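Local coordinates for protein MGS-M5 (Unidentified, PDB 4Q3N) that probably interconverts L-lactate and pyruvate with NAD as cofactor, acting as an L-lactate dehydrogenase with a Rossmann-type NAD-binding domain, at residues 120-124 / 173-177; 124-128 / 305-309; 127-132 / 267-271; 142-147 / 254-258. One frame throughout, in Å; residues are numbered along the deposited sequence.

Contact 1. Residues 120-124 / 173-177. With ACT (acetate ion), chain J.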
loop_
_atom_site.group_PDB
_atom_site.type_symbol
_atom_site.label_atom_id
_atom_site.label_comp_id
_atom_site.label_asym_id
_atom_site.label_seq_id
_atom_site.Cartn_x
_atom_site.Cartn_y
_atom_site.Cartn_z
ATOM N N SER A 120 10.138 -15.265 -21.330
ATOM C CA SER A 120 11.306 -15.979 -21.852
ATOM C C SER A 120 11.922 -15.230 -23.024
ATOM O O SER A 120 11.184 -14.722 -23.830
ATOM C CB SER A 120 10.902 -17.380 -22.316
ATOM O OG SER A 120 10.270 -18.108 -21.287
ATOM N N ASN A 121 13.247 -15.229 -23.166
ATOM C CA ASN A 121 13.888 -14.594 -24.311
ATOM C C ASN A 121 14.251 -15.586 -25.381
ATOM O O ASN A 121 14.637 -16.687 -25.051
ATOM C CB ASN A 121 15.154 -13.848 -23.882
ATOM C CG ASN A 121 14.825 -12.547 -23.168
ATOM O OD1 ASN A 121 15.365 -12.253 -22.102
ATOM N ND2 ASN A 121 13.911 -11.779 -23.748
ATOM N N PRO A 122 14.171 -15.179 -26.673
ATOM C CA PRO A 122 13.804 -13.825 -27.145
ATOM C C PRO A 122 12.287 -13.637 -27.125
ATOM O O PRO A 122 11.527 -14.378 -27.765
ATOM C CB PRO A 122 14.380 -13.780 -28.583
ATOM C CG PRO A 122 14.431 -15.186 -28.995
ATOM C CD PRO A 122 14.671 -16.029 -27.777
ATOM N N VAL A 123 11.854 -12.676 -26.341
ATOM C CA VAL A 123 10.477 -12.626 -25.925
ATOM C C VAL A 123 9.508 -12.344 -27.098
ATOM O O VAL A 123 8.410 -12.877 -27.134
ATOM C CB VAL A 123 10.307 -11.570 -24.790
ATOM C CG1 VAL A 123 10.690 -10.147 -25.286
ATOM C CG2 VAL A 123 8.851 -11.573 -24.234
ATOM N N ASP A 124 9.913 -11.537 -28.075
ATOM C CA ASP A 124 8.976 -11.214 -29.159
ATOM C C ASP A 124 8.717 -12.443 -30.000
ATOM O O ASP A 124 7.575 -12.725 -30.341
ATOM C CB ASP A 124 9.498 -10.061 -30.027
ATOM C CG ASP A 124 9.747 -8.801 -29.198
ATOM O OD1 ASP A 124 8.773 -8.280 -28.610
ATOM O OD2 ASP A 124 10.920 -8.378 -29.082
ATOM N N LEU A 173 10.440 1.146 -28.209
ATOM C CA LEU A 173 9.623 0.330 -29.096
ATOM C C LEU A 173 10.453 -0.687 -29.850
ATOM O O LEU A 173 11.694 -0.548 -29.991
ATOM C CB LEU A 173 8.873 1.186 -30.137
ATOM C CG LEU A 173 8.006 2.279 -29.446
ATOM C CD1 LEU A 173 7.353 3.141 -30.501
ATOM C CD2 LEU A 173 6.973 1.636 -28.564
ATOM N N GLY A 174 9.742 -1.644 -30.447
ATOM C CA GLY A 174 10.403 -2.578 -31.360
ATOM C C GLY A 174 10.810 -3.870 -30.676
ATOM O O GLY A 174 10.198 -4.301 -29.674
ATOM N N GLU A 175 11.842 -4.512 -31.232
ATOM C CA GLU A 175 12.366 -5.756 -30.684
ATOM C C GLU A 175 12.962 -5.496 -29.307
ATOM O O GLU A 175 13.682 -4.530 -29.135
ATOM C CB GLU A 175 13.434 -6.305 -31.625
ATOM C CG GLU A 175 14.150 -7.512 -31.087
ATOM C CD GLU A 175 15.463 -7.788 -31.840
ATOM O OE1 GLU A 175 16.116 -6.839 -32.342
ATOM O OE2 GLU A 175 15.824 -8.978 -31.948
ATOM N N HIS A 176 12.655 -6.322 -28.315
ATOM C CA HIS A 176 13.389 -6.275 -27.040
ATOM C C HIS A 176 14.782 -6.899 -27.320
ATOM O O HIS A 176 14.966 -8.093 -27.189
ATOM C CB HIS A 176 12.624 -7.039 -25.957
ATOM C CG HIS A 176 13.379 -7.268 -24.677
ATOM N ND1 HIS A 176 13.754 -6.247 -23.829
ATOM C CD2 HIS A 176 13.753 -8.419 -24.057
ATOM C CE1 HIS A 176 14.354 -6.750 -22.765
ATOM N NE2 HIS A 176 14.371 -8.069 -22.880
ATOM N N GLY A 177 15.749 -6.080 -27.709
ATOM C CA GLY A 177 17.036 -6.600 -28.231
ATOM C C GLY A 177 17.674 -5.460 -28.993
ATOM O O GLY A 177 17.246 -4.288 -28.832
HETATM C C ACT J . 15.214 -9.788 -19.175
HETATM O O ACT J . 15.179 -8.743 -18.491
HETATM O OXT ACT J . 14.969 -9.692 -20.433
HETATM C CH3 ACT J . 15.587 -11.068 -18.460
HETATM O O HOH W 1 14.326 -10.722 -26.205
HETATM O O HOH W 2 9.468 -5.964 -27.517
#

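Contact 2. Residues 124-128 / 305-309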
loop_
_atom_site.group_PDB
_atom_site.type_symbol
_atom_site.label_atom_id
_atom_site.label_comp_id
_atom_site.label_asym_id
_atom_site.label_seq_id
_atom_site.Cartn_x
_atom_site.Cartn_y
_atom_site.Cartn_z
ATOM N N ASP A 124 9.913 -11.537 -28.075
ATOM C CA ASP A 124 8.976 -11.214 -29.159
ATOM C C ASP A 124 8.717 -12.443 -30.000
ATOM O O ASP A 124 7.575 -12.725 -30.341
ATOM C CB ASP A 124 9.498 -10.061 -30.027
ATOM C CG ASP A 124 9.747 -8.801 -29.198
ATOM O OD1 ASP A 124 8.773 -8.280 -28.610
ATOM O OD2 ASP A 124 10.920 -8.378 -29.082
ATOM N N VAL A 125 9.763 -13.213 -30.316
ATOM C CA VAL A 125 9.537 -14.374 -31.171
ATOM C C VAL A 125 8.792 -15.438 -30.365
ATOM O O VAL A 125 7.859 -16.044 -30.880
ATOM C CB VAL A 125 10.851 -14.956 -31.788
ATOM C CG1 VAL A 125 11.731 -13.844 -32.395
ATOM C CG2 VAL A 125 11.611 -15.785 -30.796
ATOM N N LEU A 126 9.121 -15.600 -29.085
ATOM C CA LEU A 126 8.521 -16.662 -28.289
ATOM C C LEU A 126 7.066 -16.352 -27.940
ATOM O O LEU A 126 6.248 -17.268 -27.819
ATOM C CB LEU A 126 9.356 -16.922 -27.019
ATOM C CG LEU A 126 10.735 -17.547 -27.328
ATOM C CD1 LEU A 126 11.477 -17.799 -26.031
ATOM C CD2 LEU A 126 10.654 -18.841 -28.221
ATOM N N ALA A 127 6.730 -15.070 -27.855
ATOM C CA ALA A 127 5.320 -14.684 -27.694
ATOM C C ALA A 127 4.505 -15.057 -28.929
ATOM O O ALA A 127 3.349 -15.556 -28.834
ATOM C CB ALA A 127 5.199 -13.150 -27.388
ATOM N N TYR A 128 5.083 -14.862 -30.097
ATOM C CA TYR A 128 4.403 -15.275 -31.328
ATOM C C TYR A 128 4.217 -16.801 -31.315
ATOM O O TYR A 128 3.154 -17.341 -31.698
ATOM C CB TYR A 128 5.213 -14.829 -32.571
ATOM C CG TYR A 128 4.540 -15.086 -33.909
ATOM C CD1 TYR A 128 4.657 -16.313 -34.540
ATOM C CD2 TYR A 128 3.799 -14.090 -34.538
ATOM C CE1 TYR A 128 4.036 -16.563 -35.761
ATOM C CE2 TYR A 128 3.191 -14.314 -35.753
ATOM C CZ TYR A 128 3.310 -15.559 -36.359
ATOM O OH TYR A 128 2.705 -15.781 -37.567
ATOM N N LEU A 305 12.482 -9.680 -36.813
ATOM C CA LEU A 305 11.679 -10.685 -36.134
ATOM C C LEU A 305 10.963 -11.578 -37.116
ATOM O O LEU A 305 10.889 -12.817 -36.938
ATOM C CB LEU A 305 10.667 -10.008 -35.192
ATOM C CG LEU A 305 11.270 -9.187 -34.044
ATOM C CD1 LEU A 305 10.208 -8.257 -33.378
ATOM C CD2 LEU A 305 11.888 -10.133 -32.995
ATOM N N ARG A 306 10.471 -10.992 -38.196
ATOM C CA ARG A 306 9.808 -11.819 -39.193
ATOM C C ARG A 306 10.822 -12.813 -39.816
ATOM O O ARG A 306 10.488 -13.975 -40.111
ATOM C CB ARG A 306 9.145 -10.953 -40.275
ATOM C CG ARG A 306 8.178 -11.730 -41.161
ATOM C CD ARG A 306 7.119 -12.426 -40.285
ATOM N NE ARG A 306 7.297 -13.866 -40.342
ATOM C CZ ARG A 306 6.399 -14.773 -39.968
ATOM N NH1 ARG A 306 5.219 -14.398 -39.464
ATOM N NH2 ARG A 306 6.679 -16.068 -40.129
ATOM N N LYS A 307 12.062 -12.378 -40.001
ATOM C CA LYS A 307 13.068 -13.291 -40.593
ATOM C C LYS A 307 13.385 -14.438 -39.611
ATOM O O LYS A 307 13.532 -15.608 -40.018
ATOM C CB LYS A 307 14.346 -12.520 -40.950
ATOM C CG LYS A 307 15.504 -13.385 -41.517
ATOM C CD LYS A 307 15.085 -14.077 -42.809
ATOM C CE LYS A 307 16.298 -14.602 -43.567
ATOM N NZ LYS A 307 17.186 -15.411 -42.670
ATOM N N ASN A 308 13.526 -14.080 -38.330
ATOM C CA ASN A 308 13.677 -15.063 -37.263
ATOM C C ASN A 308 12.545 -16.094 -37.325
ATOM O O ASN A 308 12.794 -17.281 -37.377
ATOM C CB ASN A 308 13.679 -14.392 -35.882
ATOM C CG ASN A 308 14.972 -13.636 -35.573
ATOM O OD1 ASN A 308 16.013 -13.851 -36.190
ATOM N ND2 ASN A 308 14.893 -12.732 -34.616
ATOM N N LEU A 309 11.295 -15.632 -37.353
ATOM C CA LEU A 309 10.133 -16.527 -37.404
ATOM C C LEU A 309 10.123 -17.386 -38.663
ATOM O O LEU A 309 9.830 -18.572 -38.582
ATOM C CB LEU A 309 8.800 -15.729 -37.287
ATOM C CG LEU A 309 8.490 -15.102 -35.924
ATOM C CD1 LEU A 309 7.284 -14.104 -35.962
ATOM C CD2 LEU A 309 8.280 -16.148 -34.810
#

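Contact 3. Residues 127-132 / 267-271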
loop_
_atom_site.group_PDB
_atom_site.type_symbol
_atom_site.label_atom_id
_atom_site.label_comp_id
_atom_site.label_asym_id
_atom_site.label_seq_id
_atom_site.Cartn_x
_atom_site.Cartn_y
_atom_site.Cartn_z
ATOM N N ALA A 127 6.730 -15.070 -27.855
ATOM C CA ALA A 127 5.320 -14.684 -27.694
ATOM C C ALA A 127 4.505 -15.057 -28.929
ATOM O O ALA A 127 3.349 -15.556 -28.834
ATOM C CB ALA A 127 5.199 -13.150 -27.388
ATOM N N TYR A 128 5.083 -14.862 -30.097
ATOM C CA TYR A 128 4.403 -15.275 -31.328
ATOM C C TYR A 128 4.217 -16.801 -31.315
ATOM O O TYR A 128 3.154 -17.341 -31.698
ATOM C CB TYR A 128 5.213 -14.829 -32.571
ATOM C CG TYR A 128 4.540 -15.086 -33.909
ATOM C CD1 TYR A 128 4.657 -16.313 -34.540
ATOM C CD2 TYR A 128 3.799 -14.090 -34.538
ATOM C CE1 TYR A 128 4.036 -16.563 -35.761
ATOM C CE2 TYR A 128 3.191 -14.314 -35.753
ATOM C CZ TYR A 128 3.310 -15.559 -36.359
ATOM O OH TYR A 128 2.705 -15.781 -37.567
ATOM N N VAL A 129 5.277 -17.503 -30.918
ATOM C CA VAL A 129 5.216 -18.961 -30.882
ATOM C C VAL A 129 4.116 -19.395 -29.921
ATOM O O VAL A 129 3.283 -20.232 -30.259
ATOM C CB VAL A 129 6.557 -19.579 -30.484
ATOM C CG1 VAL A 129 6.400 -21.102 -30.171
ATOM C CG2 VAL A 129 7.566 -19.370 -31.660
ATOM N N ALA A 130 4.104 -18.809 -28.731
ATOM C CA ALA A 130 3.097 -19.162 -27.738
ATOM C C ALA A 130 1.705 -18.847 -28.288
ATOM O O ALA A 130 0.761 -19.618 -28.107
ATOM C CB ALA A 130 3.349 -18.409 -26.427
ATOM N N TRP A 131 1.589 -17.732 -28.996
ATOM C CA TRP A 131 0.287 -17.366 -29.550
ATOM C C TRP A 131 -0.206 -18.455 -30.518
ATOM O O TRP A 131 -1.322 -18.995 -30.376
ATOM C CB TRP A 131 0.342 -15.988 -30.241
ATOM C CG TRP A 131 -0.872 -15.750 -31.108
ATOM C CD1 TRP A 131 -2.190 -15.855 -30.720
ATOM C CD2 TRP A 131 -0.892 -15.391 -32.497
ATOM N NE1 TRP A 131 -3.016 -15.582 -31.786
ATOM C CE2 TRP A 131 -2.252 -15.315 -32.891
ATOM C CE3 TRP A 131 0.100 -15.127 -33.450
ATOM C CZ2 TRP A 131 -2.641 -15.001 -34.204
ATOM C CZ3 TRP A 131 -0.282 -14.810 -34.737
ATOM C CH2 TRP A 131 -1.649 -14.750 -35.111
ATOM N N LYS A 132 0.642 -18.808 -31.482
ATOM C CA LYS A 132 0.291 -19.814 -32.472
ATOM C C LYS A 132 0.012 -21.171 -31.846
ATOM O O LYS A 132 -0.903 -21.849 -32.245
ATOM C CB LYS A 132 1.404 -19.950 -33.519
ATOM C CG LYS A 132 1.583 -18.702 -34.351
ATOM C CD LYS A 132 0.248 -18.304 -34.954
ATOM C CE LYS A 132 0.180 -18.631 -36.420
ATOM N NZ LYS A 132 0.806 -17.543 -37.210
ATOM N N ASP A 267 2.787 -7.269 -40.468
ATOM C CA ASP A 267 1.588 -7.541 -39.690
ATOM C C ASP A 267 1.770 -8.764 -38.790
ATOM O O ASP A 267 1.321 -8.773 -37.643
ATOM C CB ASP A 267 0.404 -7.745 -40.636
ATOM C CG ASP A 267 -0.080 -6.441 -41.244
ATOM O OD1 ASP A 267 0.509 -5.378 -40.952
ATOM O OD2 ASP A 267 -1.059 -6.476 -42.011
ATOM N N GLN A 268 2.436 -9.794 -39.311
ATOM C CA GLN A 268 2.520 -11.055 -38.577
ATOM C C GLN A 268 3.819 -11.185 -37.763
ATOM O O GLN A 268 4.668 -12.054 -38.026
ATOM C CB GLN A 268 2.345 -12.218 -39.553
ATOM C CG GLN A 268 0.907 -12.319 -40.053
ATOM C CD GLN A 268 -0.016 -12.906 -38.985
ATOM O OE1 GLN A 268 -1.014 -12.296 -38.609
ATOM N NE2 GLN A 268 0.313 -14.122 -38.510
ATOM N N VAL A 269 3.967 -10.289 -36.793
ATOM C CA VAL A 269 5.004 -10.343 -35.780
ATOM C C VAL A 269 4.467 -9.851 -34.477
ATOM O O VAL A 269 3.586 -8.970 -34.458
ATOM C CB VAL A 269 6.229 -9.464 -36.087
ATOM C CG1 VAL A 269 7.030 -10.020 -37.238
ATOM C CG2 VAL A 269 5.811 -8.019 -36.378
ATOM N N TYR A 270 4.993 -10.397 -33.381
ATOM C CA TYR A 270 4.801 -9.807 -32.077
ATOM C C TYR A 270 5.940 -8.846 -31.951
ATOM O O TYR A 270 7.082 -9.175 -32.353
ATOM C CB TYR A 270 4.826 -10.851 -30.968
ATOM C CG TYR A 270 3.437 -11.309 -30.541
ATOM C CD1 TYR A 270 2.681 -12.161 -31.366
ATOM C CD2 TYR A 270 2.883 -10.893 -29.321
ATOM C CE1 TYR A 270 1.414 -12.606 -30.979
ATOM C CE2 TYR A 270 1.610 -11.353 -28.908
ATOM C CZ TYR A 270 0.886 -12.187 -29.751
ATOM O OH TYR A 270 -0.363 -12.630 -29.378
ATOM N N ILE A 271 5.655 -7.655 -31.437
ATOM C CA ILE A 271 6.683 -6.621 -31.341
ATOM C C ILE A 271 6.294 -5.603 -30.259
ATOM O O ILE A 271 5.123 -5.495 -29.917
ATOM C CB ILE A 271 6.874 -5.952 -32.745
ATOM C CG1 ILE A 271 8.139 -5.095 -32.819
ATOM C CG2 ILE A 271 5.589 -5.231 -33.166
ATOM C CD1 ILE A 271 8.420 -4.636 -34.289
#

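Contact 4. Residues 142-147 / 254-258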
loop_
_atom_site.group_PDB
_atom_site.type_symbol
_atom_site.label_atom_id
_atom_site.label_comp_id
_atom_site.label_asym_id
_atom_site.label_seq_id
_atom_site.Cartn_x
_atom_site.Cartn_y
_atom_site.Cartn_z
ATOM N N ILE A 142 0.420 -12.252 -24.679
ATOM C CA ILE A 142 1.332 -11.143 -24.791
ATOM C C ILE A 142 2.712 -11.537 -24.326
ATOM O O ILE A 142 2.908 -12.574 -23.653
ATOM C CB ILE A 142 0.829 -9.910 -23.929
ATOM C CG1 ILE A 142 0.660 -10.319 -22.468
ATOM C CG2 ILE A 142 -0.483 -9.412 -24.483
ATOM C CD1 ILE A 142 0.302 -9.144 -21.527
ATOM N N GLY A 143 3.681 -10.683 -24.637
ATOM C CA GLY A 143 5.013 -10.843 -24.058
ATOM C C GLY A 143 5.390 -9.575 -23.282
ATOM O O GLY A 143 4.786 -8.534 -23.470
ATOM N N SER A 144 6.422 -9.652 -22.448
ATOM C CA SER A 144 6.815 -8.485 -21.671
ATOM C C SER A 144 7.482 -7.394 -22.548
ATOM O O SER A 144 7.567 -6.226 -22.119
ATOM C CB SER A 144 7.741 -8.884 -20.522
ATOM O OG SER A 144 8.839 -9.645 -20.959
ATOM N N GLY A 145 7.949 -7.771 -23.738
ATOM C CA GLY A 145 8.389 -6.791 -24.727
ATOM C C GLY A 145 9.353 -5.753 -24.169
ATOM O O GLY A 145 10.320 -6.082 -23.481
ATOM N N THR A 146 9.100 -4.491 -24.466
ATOM C CA THR A 146 10.043 -3.432 -24.092
ATOM C C THR A 146 9.559 -2.683 -22.828
ATOM O O THR A 146 9.929 -1.530 -22.578
ATOM C CB THR A 146 10.214 -2.445 -25.261
ATOM O OG1 THR A 146 8.915 -2.103 -25.747
ATOM C CG2 THR A 146 11.029 -3.096 -26.449
ATOM N N SER A 147 8.716 -3.327 -22.023
ATOM C CA SER A 147 8.253 -2.659 -20.788
ATOM C C SER A 147 9.442 -2.335 -19.868
ATOM O O SER A 147 9.548 -1.242 -19.339
ATOM C CB SER A 147 7.230 -3.555 -20.050
ATOM O OG SER A 147 7.829 -4.853 -19.824
ATOM N N PRO A 254 4.041 -0.543 -22.834
ATOM C CA PRO A 254 4.670 -1.098 -24.028
ATOM C C PRO A 254 4.955 -2.554 -23.743
ATOM O O PRO A 254 5.611 -2.864 -22.745
ATOM C CB PRO A 254 5.933 -0.263 -24.193
ATOM C CG PRO A 254 6.277 0.201 -22.767
ATOM C CD PRO A 254 4.935 0.336 -22.058
ATOM N N ILE A 255 4.387 -3.439 -24.564
ATOM C CA ILE A 255 4.539 -4.889 -24.389
ATOM C C ILE A 255 4.629 -5.505 -25.756
ATOM O O ILE A 255 4.362 -4.820 -26.750
ATOM C CB ILE A 255 3.339 -5.505 -23.634
ATOM C CG1 ILE A 255 2.018 -4.954 -24.195
ATOM C CG2 ILE A 255 3.369 -5.086 -22.177
ATOM C CD1 ILE A 255 0.807 -5.806 -23.829
ATOM N N SER A 256 5.018 -6.785 -25.816
ATOM C CA SER A 256 4.987 -7.552 -27.051
ATOM C C SER A 256 3.555 -7.878 -27.449
ATOM O O SER A 256 2.866 -8.584 -26.721
ATOM C CB SER A 256 5.777 -8.867 -26.927
ATOM O OG SER A 256 7.144 -8.666 -26.625
ATOM N N VAL A 257 3.130 -7.398 -28.619
ATOM C CA VAL A 257 1.764 -7.652 -29.113
ATOM C C VAL A 257 1.815 -7.890 -30.592
ATOM O O VAL A 257 2.786 -7.483 -31.271
ATOM C CB VAL A 257 0.811 -6.458 -28.845
ATOM C CG1 VAL A 257 0.438 -6.411 -27.385
ATOM C CG2 VAL A 257 1.476 -5.132 -29.293
ATOM N N LEU A 258 0.770 -8.523 -31.112
ATOM C CA LEU A 258 0.719 -8.824 -32.533
ATOM C C LEU A 258 0.388 -7.536 -33.284
ATOM O O LEU A 258 -0.721 -6.992 -33.112
ATOM C CB LEU A 258 -0.329 -9.889 -32.832
ATOM C CG LEU A 258 -0.404 -10.321 -34.308
ATOM C CD1 LEU A 258 0.874 -11.178 -34.711
ATOM C CD2 LEU A 258 -1.702 -11.092 -34.633
#

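Contact 1. Residues 120-124 / 173-177
The side chain of His-176 lies against Asn-121 and Val-123 all the way from its CB to its ring. At its root, CB lies 3.7 Å from CG1 of Val-123, and the same methyl reaches on to the ring carbon CD2 from an oblique side. With CG anti to the backbone N (chi1 170°), the imidazole runs out towards Asn-121. There CD2 of His-176 is approached by Asn-121 ND2 at 3.4 Å, close to the ring plane, the amide and ring planes being 26° apart. At the tip, NE2 of His-176 gives a hydrogen bond of 3.0 Å to OXT of an acetate ion, probably from the crystallisation liquor, while ND1 is hydrogen-bonded to Asp-149. A histidine paired with an aspartate in this way is consistent with the His-Asp relay of lactate and malate dehydrogenases, in which case the acetate may lie near the substrate site. The backbone is held separately: the amide N of His-176 donates a nearly straight bond (162°, 2.8 Å) to the syn lone pair of Asp-124 OD2. OD1 of Asp-124 is hydrogen-bonded to Ser-256 and also takes a water, 2.7 Å away, which donates to Gly-174 O as well. A second water accepts from Val-123 N at 3.2 Å and donates to His-176 O at 2.9 Å, near the first turn of the helix that follows cis Pro-122.

Contact 2. Residues 124-128 / 305-309
The Tyr-128 ring carries CD1 of Leu-309 on one face, 3.5 Å above the plane and off-centre, a CH-pi contact between two helices. Its opposite face takes the edge of Trp-131 from the same helix, in an edge-to-face pair. The tyrosine holds CG anti to its own N (chi1 -174°), which carries the ring out towards Leu-309 and Arg-306. The guanidinium of Arg-306 stands at 83° to the tyrosine ring, with CB of Leu-309 over one of its own faces and Tyr-128 OH at its edge. NH1 of Arg-306 gives that hydroxyl only a weak hydrogen bond of 3.4 Å, its stronger partner being Gln-268 O; NH2 forms salt bridges with Asp-310 and the C-terminal carboxylate of Tyr-314. Such packing illustrates how a Rossmann domain is joined to its partner: helix 123-134 of the NAD-binding half crosses helix 292-311, close to the end of the chain, at -54° with the segment axes 10.2 Å apart at their closest. Around Asp-124, Val-125 and Leu-305 the packing is mostly aliphatic. CD2 of Leu-305 lies 3.8 Å from CB of Asp-124, with CD1 hardly farther. Val-125, modelled in two conformers, sets CG1 in the given one beside the same CD2 of Leu-305 and 4.0 Å from Asn-308 ND2. With an alanine in place of Tyr-128, Leu-309 CD1 would probably lose the ring face it lies on, and Arg-306 NH1 its weak second acceptor. Leu-309 CD2 reaches across to helix 123-134, 3.6 Å from Tyr-128 CD1 and 4.0 Å from Val-125 O.

Contact 3. Residues 127-132 / 267-271
Tyr-270 lies against the flank of helix 123-134, its ring spanning one turn from Ala-127 to Trp-131. CD2 of Tyr-270 meets the methyl CB of Ala-127 at 3.8 Å, whereas CD1 on the other side of the ring presses to 3.6 Å from CA of Tyr-128. Farther out, CE1 of Tyr-270 comes 3.6 Å from CB of Trp-131. The two side chains cross at about a right angle, and the five-membered ring of Trp-131 is inclined to the phenol by 48°, neither stacked nor edge-to-face. Tyr-270 belongs to strand 270-278 of the antiparallel sheet in the C-terminal half; its ring, together with Leu-258 of the neighbouring strand, packs that sheet on the Rossmann helix. Gln-268, in the loop before the strand, approaches differently: bent at chi2 (-75°), it carries its amide across to Tyr-128, the amide plane 76° from the ring. NE2 of Gln-268 gives a weak hydrogen bond of 3.1 Å to Tyr-128 OH and lies at the edge of the Trp-131 ring, 3.9 Å from CZ3. A serine in place of Tyr-270 would probably leave the carbonyl O of Val-141 without the hydroxyl that bonds to it and open a gap between Ala-127 and Trp-131. The interface thus rests chiefly on apolar packing, with the buried phenol oxygen of Tyr-270 satisfied by a backbone carbonyl and the one hydrogen bond across the two segments, Gln-268 to Tyr-128, being weak.

Contact 4. Residues 142-147 / 254-258
Gly-143 and Ser-256 form a single antiparallel hydrogen-bonded pair, the backbone core of this contact. N of Gly-143 donates to Ser-256 O at 3.1 Å in an almost straight line (170°). The return bond, from Ser-256 N to Gly-143 O at 2.9 Å, is more bent, its donor standing 51° above the carbonyl plane. So close an approach leaves no room for a side chain at Gly-143: a CB there would run into CB of Ser-256. Beside the pair, CG2 of Ile-142 packs on CD1 of Ile-255 at 3.9 Å, the two isoleucines crossing obliquely. Farther along the chain, CB of Ser-147 rests 3.2 Å from Pro-254 O, and OG1 of Thr-146, itself hydrogen-bonded to Ile-172 O, touches the proline CB. What sets these residues in place is a type II' turn from Ser-144 to Ser-147, with Gly-145 supplying the positive phi. O of Ser-144 is gripped twice, by Ser-147 N at 3.1 Å and by Ser-147 OG at 2.7 Å, the hydroxyl folded back over its own backbone (chi1 55°). In the conformer given (Ser-256 has two), OG of Ser-256 is hydrogen-bonded to Asp-124 OD1. Strand 141-143, last in the parallel Rossmann sheet and bonded through Ile-142 to Leu-116 and Val-118, thereby meets strand 251-258 at the margin of the three-stranded antiparallel sheet, with helix 232-246 packing on Ile-142, Ser-144 and Ser-147.

Followed from the N terminus, all three contacts that begin on or just before helix 123-134 reach forward into the C-terminal half. Contact 1 closes the shortest loop, to 173-177; contact 3 closes a longer one at 267-271, and contact 2, leaving from overlapping residues, the longest, at 305-309. Contact 4 starts later, at 142-147, and returns at 254-258, so it falls within the spans of contacts 2 and 3 but crosses contact 1, as contact 3 also does. Asp-124 is shared by contacts 1 and 2 and links them to contact 4, while Ile-271 N and Val-257 O join contacts 3 and 4 through neighbouring strands. Together they tie the Rossmann sheet and helix 123-134 to the C-terminal domain.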